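Local coordinates for uncharacterized protein (Legionella pneumophila subsp. pneumophila, PDB 4WRP) that is of unknown function but is probably a bacterial effector with a peptidase-like family region, this chain being its C-terminal DUF5617 domain, at residues V33-L45 with N86-D98. Numbering follows the deposited sequence.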
ATOM      1  N   VAL A  33      -1.141   3.138 -23.633  1.00 41.80           N
ATOM      2  CA  VAL A  33      -2.522   3.049 -23.209  1.00 41.74           C
ATOM      3  C   VAL A  33      -2.559   2.779 -21.706  1.00 39.49           C
ATOM      4  O   VAL A  33      -1.621   2.225 -21.130  1.00 38.72           O
ATOM      5  CB  VAL A  33      -3.313   1.972 -23.951  1.00 43.58           C
ATOM      6  CG1 VAL A  33      -3.405   2.318 -25.445  1.00 47.66           C
ATOM      7  CG2 VAL A  33      -2.709   0.610 -23.710  1.00 41.10           C
ATOM      8  N   GLU A  34      -3.637   3.211 -21.078  1.00 38.92           N
ATOM      9  CA  GLU A  34      -3.750   3.128 -19.650  1.00 39.27           C
ATOM     10  C   GLU A  34      -3.748   1.685 -19.190  1.00 34.98           C
ATOM     11  O   GLU A  34      -3.140   1.380 -18.175  1.00 31.54           O
ATOM     12  CB  GLU A  34      -5.003   3.871 -19.160  1.00 41.84           C
ATOM     13  CG  GLU A  34      -4.881   5.380 -19.266  1.00 44.49           C
ATOM     14  CD  GLU A  34      -3.709   5.925 -18.462  1.00 48.11           C
ATOM     15  OE1 GLU A  34      -3.516   5.506 -17.303  1.00 43.21           O
ATOM     16  OE2 GLU A  34      -2.933   6.736 -19.011  1.00 51.95           O
ATOM     17  N   TYR A  35      -4.373   0.792 -19.944  1.00 34.94           N
ATOM     18  CA  TYR A  35      -4.387  -0.628 -19.545  1.00 37.01           C
ATOM     19  C   TYR A  35      -2.979  -1.191 -19.352  1.00 35.68           C
ATOM     20  O   TYR A  35      -2.746  -1.991 -18.482  1.00 33.54           O
ATOM     21  CB  TYR A  35      -5.139  -1.507 -20.569  1.00 39.22           C
ATOM     22  CG  TYR A  35      -4.874  -2.969 -20.351  1.00 43.86           C
ATOM     23  CD1 TYR A  35      -5.663  -3.723 -19.458  1.00 44.98           C
ATOM     24  CD2 TYR A  35      -3.793  -3.611 -21.007  1.00 46.15           C
ATOM     25  CE1 TYR A  35      -5.408  -5.085 -19.252  1.00 46.17           C
ATOM     26  CE2 TYR A  35      -3.518  -4.957 -20.788  1.00 49.38           C
ATOM     27  CZ  TYR A  35      -4.328  -5.694 -19.909  1.00 46.94           C
ATOM     28  OH  TYR A  35      -4.037  -7.024 -19.695  1.00 46.84           O
ATOM     29  N   LYS A  36      -2.045  -0.772 -20.193  1.00 37.27           N
ATOM     30  CA  LYS A  36      -0.705  -1.252 -20.114  1.00 39.55           C
ATOM     31  C   LYS A  36      -0.056  -0.742 -18.821  1.00 36.03           C
ATOM     32  O   LYS A  36       0.673  -1.474 -18.177  1.00 34.04           O
ATOM     33  CB  LYS A  36       0.082  -0.803 -21.356  1.00 46.77           C
ATOM     34  CG  LYS A  36       1.468  -1.396 -21.470  1.00 52.35           C
ATOM     35  CD  LYS A  36       2.080  -1.138 -22.847  1.00 59.24           C
ATOM     36  CE  LYS A  36       3.421  -1.856 -23.024  1.00 63.10           C
ATOM     37  NZ  LYS A  36       4.569  -0.925 -23.239  1.00 66.22           N
ATOM     38  N   LYS A  37      -0.345   0.492 -18.423  1.00 32.35           N
ATOM     39  CA  LYS A  37       0.214   1.009 -17.167  1.00 30.41           C
ATOM     40  C   LYS A  37      -0.356   0.279 -15.926  1.00 28.67           C
ATOM     41  O   LYS A  37       0.379  -0.141 -15.042  1.00 27.74           O
ATOM     42  CB  LYS A  37      -0.044   2.482 -17.051  1.00 30.27           C
ATOM     43  CG  LYS A  37       0.691   3.289 -18.151  1.00 33.33           C
ATOM     44  CD  LYS A  37       0.202   4.725 -18.153  1.00 33.46           C
ATOM     45  CE  LYS A  37       0.612   5.416 -19.433  1.00 36.23           C
ATOM     46  NZ  LYS A  37       0.257   6.851 -19.293  1.00 38.26           N
ATOM     47  N   ILE A  38      -1.669   0.193 -15.880  1.00 28.13           N
ATOM     48  CA  ILE A  38      -2.392  -0.511 -14.817  1.00 27.75           C
ATOM     49  C   ILE A  38      -1.915  -1.920 -14.686  1.00 26.33           C
ATOM     50  O   ILE A  38      -1.669  -2.373 -13.592  1.00 25.04           O
ATOM     51  CB  ILE A  38      -3.906  -0.455 -15.102  1.00 28.58           C
ATOM     52  CG1 ILE A  38      -4.365   0.999 -14.927  1.00 29.94           C
ATOM     53  CG2 ILE A  38      -4.690  -1.362 -14.157  1.00 28.90           C
ATOM     54  CD1 ILE A  38      -5.806   1.284 -15.333  1.00 31.23           C
ATOM     55  N   HIS A  39      -1.761  -2.639 -15.793  1.00 27.97           N
ATOM     56  CA  HIS A  39      -1.262  -4.005 -15.715  1.00 28.85           C
ATOM     57  C   HIS A  39       0.160  -4.144 -15.163  1.00 27.62           C
ATOM     58  O   HIS A  39       0.413  -5.028 -14.354  1.00 26.35           O
ATOM     59  CB  HIS A  39      -1.342  -4.754 -17.056  1.00 33.14           C
ATOM     60  CG  HIS A  39      -1.221  -6.242 -16.887  1.00 34.74           C
ATOM     61  ND1 HIS A  39      -0.104  -6.951 -17.295  1.00 37.97           N
ATOM     62  CD2 HIS A  39      -2.032  -7.136 -16.276  1.00 33.93           C
ATOM     63  CE1 HIS A  39      -0.254  -8.223 -16.978  1.00 36.89           C
ATOM     64  NE2 HIS A  39      -1.421  -8.363 -16.367  1.00 40.19           N
ATOM     65  N   ALA A  40       1.077  -3.278 -15.570  1.00 26.37           N
ATOM     66  CA  ALA A  40       2.429  -3.292 -15.033  1.00 27.09           C
ATOM     67  C   ALA A  40       2.428  -3.023 -13.523  1.00 26.33           C
ATOM     68  O   ALA A  40       3.107  -3.711 -12.756  1.00 25.37           O
ATOM     69  CB  ALA A  40       3.303  -2.251 -15.770  1.00 28.19           C
ATOM     70  N   ILE A  41       1.596  -2.066 -13.094  1.00 26.20           N
ATOM     71  CA  ILE A  41       1.460  -1.785 -11.682  1.00 25.83           C
ATOM     72  C   ILE A  41       0.859  -2.989 -10.984  1.00 24.17           C
ATOM     73  O   ILE A  41       1.293  -3.403  -9.906  1.00 23.92           O
ATOM     74  CB  ILE A  41       0.552  -0.561 -11.456  1.00 26.41           C
ATOM     75  CG1 ILE A  41       1.282   0.684 -11.937  1.00 27.53           C
ATOM     76  CG2 ILE A  41       0.193  -0.420  -9.976  1.00 26.18           C
ATOM     77  CD1 ILE A  41       0.402   1.898 -12.058  1.00 28.32           C
ATOM     78  N   ARG A  42      -0.160  -3.554 -11.582  1.00 24.41           N
ATOM     79  CA  ARG A  42      -0.771  -4.762 -10.975  1.00 24.16           C
ATOM     80  C   ARG A  42       0.243  -5.888 -10.760  1.00 24.69           C
ATOM     81  O   ARG A  42       0.316  -6.532  -9.685  1.00 23.99           O
ATOM     82  CB  ARG A  42      -1.899  -5.265 -11.843  1.00 24.62           C
ATOM     83  CG  ARG A  42      -2.653  -6.412 -11.156  1.00 25.32           C
ATOM     84  CD  ARG A  42      -3.386  -7.331 -12.113  1.00 27.25           C
ATOM     85  NE  ARG A  42      -4.084  -8.373 -11.321  1.00 28.06           N
ATOM     86  CZ  ARG A  42      -3.505  -9.462 -10.806  1.00 29.36           C
ATOM     87  NH1 ARG A  42      -2.209  -9.700 -11.013  1.00 30.43           N
ATOM     88  NH2 ARG A  42      -4.222 -10.352 -10.081  1.00 29.02           N
ATOM     89  N   THR A  43       1.061  -6.115 -11.781  1.00 25.84           N
ATOM     90  CA  THR A  43       2.128  -7.109 -11.679  1.00 28.79           C
ATOM     91  C   THR A  43       3.058  -6.896 -10.492  1.00 28.58           C
ATOM     92  O   THR A  43       3.331  -7.824  -9.727  1.00 27.62           O
ATOM     93  CB  THR A  43       2.922  -7.183 -12.994  1.00 31.03           C
ATOM     94  OG1 THR A  43       1.984  -7.518 -14.011  1.00 33.43           O
ATOM     95  CG2 THR A  43       3.940  -8.274 -12.923  1.00 32.33           C
ATOM     96  N   VAL A  44       3.506  -5.657 -10.335  1.00 25.75           N
ATOM     97  CA  VAL A  44       4.400  -5.313  -9.265  1.00 25.07           C
ATOM     98  C   VAL A  44       3.726  -5.444  -7.895  1.00 23.47           C
ATOM     99  O   VAL A  44       4.338  -5.912  -6.929  1.00 22.71           O
ATOM    100  CB  VAL A  44       4.922  -3.885  -9.495  1.00 25.68           C
ATOM    101  CG1 VAL A  44       5.610  -3.337  -8.268  1.00 26.11           C
ATOM    102  CG2 VAL A  44       5.847  -3.914 -10.718  1.00 28.52           C
ATOM    103  N   LEU A  45       2.493  -4.988  -7.787  1.00 21.80           N
ATOM    104  CA  LEU A  45       1.751  -5.150  -6.522  1.00 22.66           C
ATOM    105  C   LEU A  45       1.516  -6.614  -6.214  1.00 22.72           C
ATOM    106  O   LEU A  45       1.634  -7.039  -5.072  1.00 24.58           O
ATOM    107  CB  LEU A  45       0.407  -4.407  -6.583  1.00 21.87           C
ATOM    108  CG  LEU A  45       0.431  -2.916  -6.811  1.00 23.20           C
ATOM    109  CD1 LEU A  45      -1.051  -2.477  -6.854  1.00 23.54           C
ATOM    110  CD2 LEU A  45       1.187  -2.184  -5.734  1.00 23.23           C
ATOM    111  N   ASN A  86     -12.077  -1.585 -11.200  1.00 30.22           N
ATOM    112  CA  ASN A  86     -12.330  -0.256 -10.608  1.00 32.74           C
ATOM    113  C   ASN A  86     -11.499   0.909 -11.169  1.00 33.32           C
ATOM    114  O   ASN A  86     -11.913   2.067 -11.030  1.00 34.65           O
ATOM    115  CB  ASN A  86     -12.157  -0.278  -9.104  1.00 33.47           C
ATOM    116  CG  ASN A  86     -13.301  -0.942  -8.416  1.00 37.38           C
ATOM    117  OD1 ASN A  86     -14.410  -0.423  -8.378  1.00 46.79           O
ATOM    118  ND2 ASN A  86     -13.031  -2.031  -7.798  1.00 38.39           N
ATOM    119  N   TYR A  87     -10.368   0.606 -11.804  1.00 30.79           N
ATOM    120  CA  TYR A  87      -9.458   1.634 -12.303  1.00 30.43           C
ATOM    121  C   TYR A  87      -9.418   1.630 -13.809  1.00 33.78           C
ATOM    122  O   TYR A  87      -9.168   0.587 -14.438  1.00 34.43           O
ATOM    123  CB  TYR A  87      -8.055   1.460 -11.716  1.00 29.35           C
ATOM    124  CG  TYR A  87      -8.104   1.437 -10.227  1.00 28.57           C
ATOM    125  CD1 TYR A  87      -8.223   2.633  -9.501  1.00 29.32           C
ATOM    126  CD2 TYR A  87      -8.168   0.239  -9.534  1.00 28.10           C
ATOM    127  CE1 TYR A  87      -8.346   2.627  -8.145  1.00 28.36           C
ATOM    128  CE2 TYR A  87      -8.299   0.230  -8.166  1.00 28.33           C
ATOM    129  CZ  TYR A  87      -8.386   1.446  -7.487  1.00 28.88           C
ATOM    130  OH  TYR A  87      -8.548   1.469  -6.146  1.00 29.40           O
ATOM    131  N   THR A  88      -9.692   2.795 -14.380  1.00 35.11           N
ATOM    132  CA  THR A  88      -9.551   3.044 -15.818  1.00 37.96           C
ATOM    133  C   THR A  88      -8.324   3.888 -16.154  1.00 34.60           C
ATOM    134  O   THR A  88      -7.849   3.843 -17.278  1.00 37.13           O
ATOM    135  CB  THR A  88     -10.802   3.734 -16.398  1.00 41.15           C
ATOM    136  OG1 THR A  88     -10.923   5.025 -15.829  1.00 45.12           O
ATOM    137  CG2 THR A  88     -12.077   2.957 -16.045  1.00 43.80           C
ATOM    138  N   THR A  89      -7.767   4.604 -15.184  1.00 33.12           N
ATOM    139  CA  THR A  89      -6.458   5.251 -15.356  1.00 32.30           C
ATOM    140  C   THR A  89      -5.461   4.829 -14.306  1.00 31.23           C
ATOM    141  O   THR A  89      -5.812   4.515 -13.142  1.00 28.56           O
ATOM    142  CB  THR A  89      -6.564   6.795 -15.321  1.00 34.22           C
ATOM    143  OG1 THR A  89      -6.911   7.227 -13.986  1.00 33.92           O
ATOM    144  CG2 THR A  89      -7.635   7.270 -16.326  1.00 36.88           C
ATOM    145  N   SER A  90      -4.193   4.844 -14.701  1.00 30.61           N
ATOM    146  CA  SER A  90      -3.125   4.544 -13.784  1.00 31.53           C
ATOM    147  C   SER A  90      -2.979   5.649 -12.734  1.00 31.06           C
ATOM    148  O   SER A  90      -2.579   5.395 -11.599  1.00 28.02           O
ATOM    149  CB  SER A  90      -1.817   4.368 -14.544  1.00 33.05           C
ATOM    150  OG  SER A  90      -1.473   5.584 -15.181  1.00 37.65           O
ATOM    151  N   ARG A  91      -3.337   6.869 -13.102  1.00 30.45           N
ATOM    152  CA  ARG A  91      -3.369   7.979 -12.149  1.00 33.39           C
ATOM    153  C   ARG A  91      -4.282   7.733 -10.950  1.00 30.78           C
ATOM    154  O   ARG A  91      -3.903   8.001  -9.807  1.00 29.44           O
ATOM    155  CB  ARG A  91      -3.758   9.282 -12.878  1.00 39.26           C
ATOM    156  CG  ARG A  91      -4.114  10.424 -11.978  1.00 47.14           C
ATOM    157  CD  ARG A  91      -4.501  11.691 -12.781  1.00 58.80           C
ATOM    158  NE  ARG A  91      -3.616  11.913 -13.936  1.00 63.27           N
ATOM    159  CZ  ARG A  91      -3.844  11.518 -15.195  1.00 67.63           C
ATOM    160  NH1 ARG A  91      -2.923  11.781 -16.128  1.00 69.79           N
ATOM    161  NH2 ARG A  91      -4.968  10.872 -15.532  1.00 68.99           N
ATOM    162  N   ALA A  92      -5.478   7.223 -11.188  1.00 30.02           N
ATOM    163  CA  ALA A  92      -6.379   6.894 -10.080  1.00 28.96           C
ATOM    164  C   ALA A  92      -5.833   5.780  -9.237  1.00 26.48           C
ATOM    165  O   ALA A  92      -5.962   5.800  -8.026  1.00 25.07           O
ATOM    166  CB  ALA A  92      -7.745   6.483 -10.594  1.00 29.58           C
ATOM    167  N   LEU A  93      -5.285   4.757  -9.884  1.00 26.61           N
ATOM    168  CA  LEU A  93      -4.665   3.637  -9.150  1.00 23.49           C
ATOM    169  C   LEU A  93      -3.529   4.113  -8.251  1.00 22.51           C
ATOM    170  O   LEU A  93      -3.420   3.701  -7.085  1.00 19.23           O
ATOM    171  CB  LEU A  93      -4.200   2.567 -10.126  1.00 23.67           C
ATOM    172  CG  LEU A  93      -3.482   1.351  -9.566  1.00 23.47           C
ATOM    173  CD1 LEU A  93      -4.303   0.726  -8.401  1.00 24.21           C
ATOM    174  CD2 LEU A  93      -3.236   0.336 -10.682  1.00 24.81           C
ATOM    175  N   VAL A  94      -2.631   4.969  -8.769  1.00 24.00           N
ATOM    176  CA  VAL A  94      -1.598   5.434  -7.892  1.00 26.81           C
ATOM    177  C   VAL A  94      -2.062   6.411  -6.806  1.00 27.55           C
ATOM    178  O   VAL A  94      -1.452   6.469  -5.731  1.00 27.59           O
ATOM    179  CB  VAL A  94      -0.338   5.965  -8.583  1.00 29.67           C
ATOM    180  CG1 VAL A  94       0.189   4.963  -9.605  1.00 28.84           C
ATOM    181  CG2 VAL A  94      -0.586   7.303  -9.167  1.00 32.95           C
ATOM    182  N   ASP A  95      -3.147   7.149  -7.025  1.00 29.11           N
ATOM    183  CA  ASP A  95      -3.751   7.902  -5.899  1.00 27.44           C
ATOM    184  C   ASP A  95      -4.258   6.964  -4.815  1.00 25.88           C
ATOM    185  O   ASP A  95      -4.120   7.269  -3.640  1.00 25.87           O
ATOM    186  CB  ASP A  95      -4.897   8.810  -6.350  1.00 29.82           C
ATOM    187  CG  ASP A  95      -4.386  10.093  -7.097  1.00 35.26           C
ATOM    188  OD1 ASP A  95      -3.248  10.524  -6.839  1.00 36.58           O
ATOM    189  OD2 ASP A  95      -5.132  10.663  -7.914  1.00 37.36           O
ATOM    190  N   ARG A  96      -4.868   5.860  -5.204  1.00 23.56           N
ATOM    191  CA  ARG A  96      -5.320   4.876  -4.222  1.00 23.49           C
ATOM    192  C   ARG A  96      -4.134   4.392  -3.404  1.00 23.33           C
ATOM    193  O   ARG A  96      -4.205   4.339  -2.177  1.00 23.63           O
ATOM    194  CB  ARG A  96      -6.040   3.702  -4.911  1.00 23.01           C
ATOM    195  CG  ARG A  96      -6.428   2.552  -3.977  1.00 24.70           C
ATOM    196  CD  ARG A  96      -7.731   2.808  -3.174  1.00 27.35           C
ATOM    197  NE  ARG A  96      -8.190   1.575  -2.515  1.00 30.11           N
ATOM    198  CZ  ARG A  96      -7.914   1.155  -1.272  1.00 30.48           C
ATOM    199  NH1 ARG A  96      -7.232   1.871  -0.374  1.00 29.86           N
ATOM    200  NH2 ARG A  96      -8.367  -0.038  -0.899  1.00 31.23           N
ATOM    201  N   LEU A  97      -3.022   4.050  -4.076  1.00 24.03           N
ATOM    202  CA  LEU A  97      -1.843   3.544  -3.385  1.00 23.18           C
ATOM    203  C   LEU A  97      -1.255   4.599  -2.487  1.00 24.41           C
ATOM    204  O   LEU A  97      -0.867   4.335  -1.327  1.00 25.95           O
ATOM    205  CB  LEU A  97      -0.802   3.013  -4.358  1.00 22.94           C
ATOM    206  CG  LEU A  97      -1.236   1.784  -5.126  1.00 22.06           C
ATOM    207  CD1 LEU A  97      -0.375   1.606  -6.361  1.00 23.00           C
ATOM    208  CD2 LEU A  97      -1.157   0.533  -4.249  1.00 23.16           C
ATOM    209  N   ASP A  98      -1.286   5.811  -2.965  1.00 25.11           N
ATOM    210  CA  ASP A  98      -0.675   6.921  -2.237  1.00 27.97           C
ATOM    211  C   ASP A  98      -1.329   7.077  -0.894  1.00 27.12           C
ATOM    212  O   ASP A  98      -0.665   7.174   0.116  1.00 27.43           O
ATOM    213  CB  ASP A  98      -0.888   8.199  -3.028  1.00 32.00           C
ATOM    214  CG  ASP A  98       0.255   9.136  -2.935  1.00 41.39           C
ATOM    215  OD1 ASP A  98       1.140   8.921  -2.068  1.00 44.52           O
ATOM    216  OD2 ASP A  98       0.246  10.119  -3.737  1.00 43.19           O
TER
HETATM  217  O   HOH W   1      -3.052   7.946 -16.021  1.00 45.67           O
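The carboxylate of E34 is gripped from the start of helix 90-98, the polar end of a knobs-into-holes helix pair inside an all-helical domain: the backbone N of S90 meets E34 OE1 nearly along its C-O axis (2.8 Å, N-H...O 177°), while S90 OG donates to the syn lone pair of the same OE1 at 2.9 Å. E34 OE2 receives K37 NZ at 3.2 Å on the syn side, 33° out of the carboxylate plane, in a salt bridge; the same ammonium also bonds to R30 O. A second flat group, the Y87 ring, has N86 CB toward the rim of one face and L93 CD1 over the centre of the other, and its hydroxyl bonds to E81.

The principle illustrated is interlocking side chains locked by polar groups at one end. The 34-45 part of helix 34-49 and helix 90-98 run in broadly the same direction, their segment axes inclined by 30°. S90 is a knob among E34, K37, I38 and I41; I41 returns the gesture among S90, L93, V94 and L97. The bend of the E34 chain at chi2 brings its carboxylate back to the opposing helix start, where negative charge would be expected to suit the N-H groups of the first turn. T89 serves as N-cap, its OG1 accepting from A92 N.

Beyond this lock the contact is mainly apolar. I38 CD1 lies against the backbone leading into the helix, near Y87 O. I41 CG2 and L93 CD2 come tip to tip at 3.6 Å, with L45 and L97 meeting likewise one turn on. M21 packs on I41 and W13 on L45, both from helix 6-21, and I82 of helix 68-83 on L93. Back at the polar end, one water donates to E34 OE1 (2.8 Å) and accepts from R91 N (3.1 Å).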